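Local coordinates for protein putative tagatose-6-phosphate ketose/aldose isomerase (PDB 3C3J) that is of unconfirmed function but belongs to the SIS family, with two SIS domains in a single chain, at residues 25-30 against 198-203; 175-180 against 341-346. One frame throughout, in Å; residues are numbered along the deposited sequence.

Contact 1: 25-30 against 198-203; sequences RAWIRS and RDVADR
Trp27 and Ile28 of helix 23-49 face Val200, Ala201 and Arg198 of helix 198-210, forming an antiparallel helix pair in a protein with two SIS domains. The two short axes come within 9.4 Å at an angle of 165°, close enough for the small Ala201 to sit directly against the larger side chains. This is the buried side of the contact. CB of Ala201 lies 3.8 Å from CG1 of Ile28, and the same alanine's CA meets the indole: CE3 of Trp27 stands 4.0 Å from CA of Ala201, which lies near the ring plane at its benzo edge. Val200 closes in beside it, its CG1 4.3 Å from CZ3 of Trp27. The indole is presented edge-on to helix 198-210, and Phe340 of helix 335-356 makes an edge-to-face contact with it; its NE1 is hydrogen-bonded to Thr177 of helix 174-187. Buried as it is, the indole nitrogen therefore has a partner.

The opposite character belongs to Arg198, which forms a partly exposed edge, although Ile28 packs closely on both sides. Arg198 runs extended from CG to NE and crosses Ile28 at about a right angle, with a weak hydrogen bond from NE back to the carbonyl O of Ser194. With CG2 anti to the backbone N, Ile28 turns this methyl to one face of the guanidinium. It sits 3.5 Å above the guanidinium plane, displaced toward the rim, and 3.7 Å from NH1 of Arg198.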
loop_
_atom_site.group_PDB
_atom_site.type_symbol
_atom_site.label_atom_id
_atom_site.label_comp_id
_atom_site.label_asym_id
_atom_site.label_seq_id
_atom_site.Cartn_x
_atom_site.Cartn_y
_atom_site.Cartn_z
ATOM N N ARG A 25 -28.872 0.965 7.954
ATOM C CA ARG A 25 -30.017 0.209 7.504
ATOM C C ARG A 25 -29.643 -0.747 6.386
ATOM O O ARG A 25 -30.093 -1.888 6.364
ATOM C CB ARG A 25 -31.102 1.163 7.010
ATOM C CG ARG A 25 -32.404 0.499 6.643
ATOM C CD ARG A 25 -33.449 1.521 6.454
ATOM N NE ARG A 25 -33.082 2.388 5.337
ATOM C CZ ARG A 25 -33.772 3.452 4.962
ATOM N NH1 ARG A 25 -34.852 3.806 5.619
ATOM N NH2 ARG A 25 -33.370 4.159 3.925
ATOM N N ALA A 26 -28.817 -0.267 5.460
ATOM C CA ALA A 26 -28.360 -1.098 4.335
ATOM C C ALA A 26 -27.533 -2.307 4.813
ATOM O O ALA A 26 -27.664 -3.420 4.274
ATOM C CB ALA A 26 -27.577 -0.240 3.321
ATOM N N TRP A 27 -26.710 -2.100 5.838
ATOM C CA TRP A 27 -25.855 -3.172 6.365
ATOM C C TRP A 27 -26.698 -4.341 6.856
ATOM O O TRP A 27 -26.453 -5.492 6.507
ATOM C CB TRP A 27 -24.969 -2.648 7.491
ATOM C CG TRP A 27 -24.052 -1.549 7.073
ATOM C CD1 TRP A 27 -23.688 -1.233 5.788
ATOM C CD2 TRP A 27 -23.356 -0.644 7.920
ATOM N NE1 TRP A 27 -22.843 -0.192 5.785
ATOM C CE2 TRP A 27 -22.619 0.214 7.078
ATOM C CE3 TRP A 27 -23.298 -0.452 9.306
ATOM C CZ2 TRP A 27 -21.810 1.242 7.577
ATOM C CZ3 TRP A 27 -22.487 0.591 9.808
ATOM C CH2 TRP A 27 -21.756 1.405 8.951
ATOM N N ILE A 28 -27.726 -4.032 7.632
ATOM C CA ILE A 28 -28.577 -5.059 8.225
ATOM C C ILE A 28 -29.468 -5.731 7.162
ATOM O O ILE A 28 -29.662 -6.929 7.206
ATOM C CB ILE A 28 -29.351 -4.501 9.448
ATOM C CG1 ILE A 28 -28.356 -4.006 10.491
ATOM C CG2 ILE A 28 -30.204 -5.583 10.077
ATOM C CD1 ILE A 28 -27.204 -4.993 10.765
ATOM N N ARG A 29 -29.927 -4.962 6.178
ATOM C CA ARG A 29 -30.618 -5.483 5.024
ATOM C C ARG A 29 -29.735 -6.487 4.291
ATOM O O ARG A 29 -30.199 -7.574 3.957
ATOM C CB ARG A 29 -31.040 -4.348 4.082
ATOM C CG ARG A 29 -32.399 -3.784 4.428
ATOM C CD ARG A 29 -32.692 -2.439 3.794
ATOM N NE ARG A 29 -32.570 -2.364 2.334
ATOM C CZ ARG A 29 -33.449 -2.836 1.463
ATOM N NH1 ARG A 29 -33.242 -2.655 0.164
ATOM N NH2 ARG A 29 -34.505 -3.538 1.859
ATOM N N SER A 30 -28.454 -6.166 4.101
ATOM C CA SER A 30 -27.608 -7.093 3.361
ATOM C C SER A 30 -27.385 -8.394 4.158
ATOM O O SER A 30 -27.455 -9.499 3.587
ATOM C CB SER A 30 -26.266 -6.487 2.986
ATOM O OG SER A 30 -25.655 -7.353 2.048
ATOM N N ARG A 198 -25.694 -5.786 14.282
ATOM C CA ARG A 198 -26.635 -4.740 14.737
ATOM C C ARG A 198 -25.999 -3.788 15.745
ATOM O O ARG A 198 -26.378 -2.631 15.811
ATOM C CB ARG A 198 -27.919 -5.350 15.321
ATOM C CG ARG A 198 -28.798 -5.979 14.270
ATOM C CD ARG A 198 -29.928 -6.765 14.891
ATOM N NE ARG A 198 -30.564 -7.603 13.888
ATOM C CZ ARG A 198 -31.581 -7.221 13.121
ATOM N NH1 ARG A 198 -32.107 -6.004 13.242
ATOM N NH2 ARG A 198 -32.060 -8.067 12.220
ATOM N N ASP A 199 -25.039 -4.255 16.535
ATOM C CA ASP A 199 -24.316 -3.342 17.452
ATOM C C ASP A 199 -23.492 -2.325 16.658
ATOM O O ASP A 199 -23.315 -1.189 17.088
ATOM C CB ASP A 199 -23.411 -4.110 18.409
ATOM C CG ASP A 199 -24.183 -5.100 19.286
ATOM O OD1 ASP A 199 -25.377 -4.859 19.552
ATOM O OD2 ASP A 199 -23.605 -6.133 19.703
ATOM N N VAL A 200 -22.979 -2.745 15.494
ATOM C CA VAL A 200 -22.154 -1.854 14.670
ATOM C C VAL A 200 -23.057 -0.838 13.970
ATOM O O VAL A 200 -22.771 0.365 13.974
ATOM C CB VAL A 200 -21.260 -2.666 13.666
ATOM C CG1 VAL A 200 -20.397 -1.734 12.807
ATOM C CG2 VAL A 200 -20.386 -3.684 14.418
ATOM N N ALA A 201 -24.154 -1.320 13.394
ATOM C CA ALA A 201 -25.164 -0.471 12.788
ATOM C C ALA A 201 -25.705 0.508 13.824
ATOM O O ALA A 201 -25.831 1.682 13.538
ATOM C CB ALA A 201 -26.316 -1.333 12.195
ATOM N N ASP A 202 -26.015 0.020 15.021
ATOM C CA ASP A 202 -26.503 0.894 16.115
ATOM C C ASP A 202 -25.501 2.019 16.467
ATOM O O ASP A 202 -25.871 3.161 16.644
ATOM C CB ASP A 202 -26.766 0.089 17.404
ATOM C CG ASP A 202 -28.057 -0.761 17.362
ATOM O OD1 ASP A 202 -28.853 -0.670 16.396
ATOM O OD2 ASP A 202 -28.269 -1.543 18.331
ATOM N N ARG A 203 -24.227 1.665 16.577
ATOM C CA ARG A 203 -23.214 2.615 16.953
ATOM C C ARG A 203 -22.982 3.627 15.857
ATOM O O ARG A 203 -22.863 4.797 16.130
ATOM C CB ARG A 203 -21.922 1.908 17.304
ATOM C CG ARG A 203 -20.976 2.751 18.094
ATOM C CD ARG A 203 -19.676 1.996 18.262
ATOM N NE ARG A 203 -18.953 2.426 19.434
ATOM C CZ ARG A 203 -17.847 1.837 19.858
ATOM N NH1 ARG A 203 -17.327 0.823 19.177
ATOM N NH2 ARG A 203 -17.261 2.257 20.955
#

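Contact 2: 175-180 against 341-346; sequences SITTMM and CFLMYA
Helices 174-187 and 335-356, one from each SIS domain of the chain, run antiparallel through the middle of the protein, and this contact is where residues 175-180 face residues 341-346. Leu343 meets Ile176, Thr177 and Met180 through a single methyl, CD1. The short axes are 11.7 Å apart at 176°, so side chains rather than backbones bridge the gap. Met180, a selenomethionine like Met344, reaches toward Leu343 tip to tip: its CG is anti to the backbone N (chi1 -176°), the chain bends at chi3, and CE ends 3.9 Å from CD1 of Leu343. Thr177 comes differently, sliding past Leu343 in the opposite direction, with its CG2 4.0 Å from CD1 of Leu343. CD1 of Ile176 is a little farther, 4.3 Å from that same leucine methyl. CG2 of Thr177 also faces the tip of Met344, whose CE lies 4.3 Å away, and so touches two side chains of the opposing helix, which lie in directions about a right angle apart.

The two branches of Thr177 are divided by chemistry. Its methyl serves the interface, while OG1, lying between the backbone N and the carbonyl carbon, is hydrogen-bonded to Gln23 on helix 23-49. Leu343 also touches Glu241 and Ser242 of helix 235-249. Between the two segments, then, the meeting is purely apolar: methyl against methyl, without a directional polar bond within this pair, and with the one polar side chain among those that touch, Thr177, satisfied by a third helix.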
loop_
_atom_site.group_PDB
_atom_site.type_symbol
_atom_site.label_atom_id
_atom_site.label_comp_id
_atom_site.label_asym_id
_atom_site.label_seq_id
_atom_site.Cartn_x
_atom_site.Cartn_y
_atom_site.Cartn_z
ATOM N N SER A 175 -21.991 1.724 -0.787
ATOM C CA SER A 175 -21.572 0.568 -1.608
ATOM C C SER A 175 -20.368 -0.133 -0.934
ATOM O O SER A 175 -20.425 -1.330 -0.622
ATOM C CB SER A 175 -21.250 0.998 -3.037
ATOM O OG SER A 175 -20.336 2.076 -3.051
ATOM N N ILE A 176 -19.325 0.633 -0.644
ATOM C CA ILE A 176 -18.130 0.078 -0.032
ATOM C C ILE A 176 -18.422 -0.542 1.353
ATOM O O ILE A 176 -18.065 -1.679 1.601
ATOM C CB ILE A 176 -16.919 1.074 0.011
ATOM C CG1 ILE A 176 -15.719 0.425 0.722
ATOM C CG2 ILE A 176 -17.241 2.396 0.695
ATOM C CD1 ILE A 176 -15.681 0.558 2.200
ATOM N N THR A 177 -19.070 0.190 2.247
ATOM C CA THR A 177 -19.317 -0.346 3.589
ATOM C C THR A 177 -20.244 -1.579 3.558
ATOM O O THR A 177 -20.021 -2.554 4.305
ATOM C CB THR A 177 -19.811 0.737 4.565
ATOM O OG1 THR A 177 -21.054 1.288 4.088
ATOM C CG2 THR A 177 -18.695 1.830 4.763
ATOM N N THR A 178 -21.230 -1.593 2.667
ATOM C CA THR A 178 -22.139 -2.734 2.633
ATOM C C THR A 178 -21.459 -3.975 2.045
ATOM O O THR A 178 -21.615 -5.093 2.566
ATOM C CB THR A 178 -23.499 -2.392 1.942
ATOM O OG1 THR A 178 -24.034 -1.186 2.519
ATOM C CG2 THR A 178 -24.500 -3.554 2.134
HETATM N N MSE A 179 -20.640 -3.772 1.015
HETATM C CA MSE A 179 -19.842 -4.858 0.458
HETATM C C MSE A 179 -18.873 -5.416 1.490
HETATM O O MSE A 179 -18.730 -6.630 1.586
HETATM C CB MSE A 179 -19.094 -4.402 -0.807
HETATM C CG MSE A 179 -20.033 -4.234 -1.998
HETATM SE SE MSE A 179 -19.119 -3.850 -3.702
HETATM C CE MSE A 179 -18.087 -2.335 -3.159
HETATM N N MSE A 180 -18.243 -4.532 2.270
HETATM C CA MSE A 180 -17.306 -4.946 3.287
HETATM C C MSE A 180 -17.959 -5.792 4.388
HETATM O O MSE A 180 -17.445 -6.843 4.764
HETATM C CB MSE A 180 -16.602 -3.742 3.909
HETATM C CG MSE A 180 -15.538 -4.156 4.903
HETATM SE SE MSE A 180 -14.200 -2.760 5.149
HETATM C CE MSE A 180 -15.379 -1.254 5.724
ATOM N N CYS A 341 -17.169 2.545 12.037
ATOM C CA CYS A 341 -17.285 3.754 12.868
ATOM C C CYS A 341 -16.374 4.880 12.382
ATOM O O CYS A 341 -16.829 5.999 12.214
ATOM C CB CYS A 341 -16.935 3.441 14.311
ATOM S SG CYS A 341 -17.857 2.032 15.047
ATOM N N PHE A 342 -15.097 4.580 12.142
ATOM C CA PHE A 342 -14.155 5.612 11.682
ATOM C C PHE A 342 -14.587 6.193 10.342
ATOM O O PHE A 342 -14.527 7.407 10.142
ATOM C CB PHE A 342 -12.739 5.061 11.575
ATOM C CG PHE A 342 -12.147 4.626 12.898
ATOM C CD1 PHE A 342 -12.072 5.510 13.969
ATOM C CD2 PHE A 342 -11.656 3.344 13.061
ATOM C CE1 PHE A 342 -11.523 5.107 15.191
ATOM C CE2 PHE A 342 -11.099 2.931 14.268
ATOM C CZ PHE A 342 -11.033 3.821 15.342
ATOM N N LEU A 343 -15.032 5.330 9.434
ATOM C CA LEU A 343 -15.486 5.761 8.130
ATOM C C LEU A 343 -16.658 6.755 8.184
ATOM O O LEU A 343 -16.728 7.647 7.352
ATOM C CB LEU A 343 -15.820 4.545 7.235
ATOM C CG LEU A 343 -14.566 3.856 6.680
ATOM C CD1 LEU A 343 -14.953 2.586 5.929
ATOM C CD2 LEU A 343 -13.667 4.776 5.803
HETATM N N MSE A 344 -17.550 6.605 9.160
HETATM C CA MSE A 344 -18.658 7.561 9.340
HETATM C C MSE A 344 -18.122 8.987 9.474
HETATM O O MSE A 344 -18.649 9.903 8.822
HETATM C CB MSE A 344 -19.518 7.214 10.573
HETATM C CG MSE A 344 -20.170 5.835 10.545
HETATM SE SE MSE A 344 -21.363 5.534 8.960
HETATM C CE MSE A 344 -20.055 4.604 7.752
ATOM N N TYR A 345 -17.076 9.168 10.280
ATOM C CA TYR A 345 -16.460 10.486 10.456
ATOM C C TYR A 345 -15.761 10.945 9.175
ATOM O O TYR A 345 -15.964 12.076 8.758
ATOM C CB TYR A 345 -15.499 10.527 11.651
ATOM C CG TYR A 345 -16.167 10.246 12.977
ATOM C CD1 TYR A 345 -16.854 11.243 13.661
ATOM C CD2 TYR A 345 -16.094 8.977 13.554
ATOM C CE1 TYR A 345 -17.485 10.971 14.872
ATOM C CE2 TYR A 345 -16.710 8.697 14.749
ATOM C CZ TYR A 345 -17.398 9.699 15.411
ATOM O OH TYR A 345 -18.000 9.414 16.608
ATOM N N ALA A 346 -14.957 10.065 8.554
ATOM C CA ALA A 346 -14.225 10.405 7.343
ATOM C C ALA A 346 -15.140 10.791 6.162
ATOM O O ALA A 346 -14.856 11.751 5.412
ATOM C CB ALA A 346 -13.305 9.235 6.945
#

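How the contacts relate
Both contacts pair antiparallel helices distant in sequence, and both are buried: contact 2 wholly, about 6 Å from the centre of the chain, contact 1 about 15 Å out and with a partly exposed edge at Arg198. The larger buried surface, 251 Å² against 131 Å², belongs to the outer pair. The chemistry differs: contact 1 mixes aromatic, aliphatic and guanidinium groups, while contact 2 uses methyl groups alone. They share no helix, yet their four helices pack together, 174-187 and 198-210 being consecutive in the chain. Ser30 packs on Thr178 and Arg203 on Cys341, beside the probable hydrogen bond of Trp27 to Thr177.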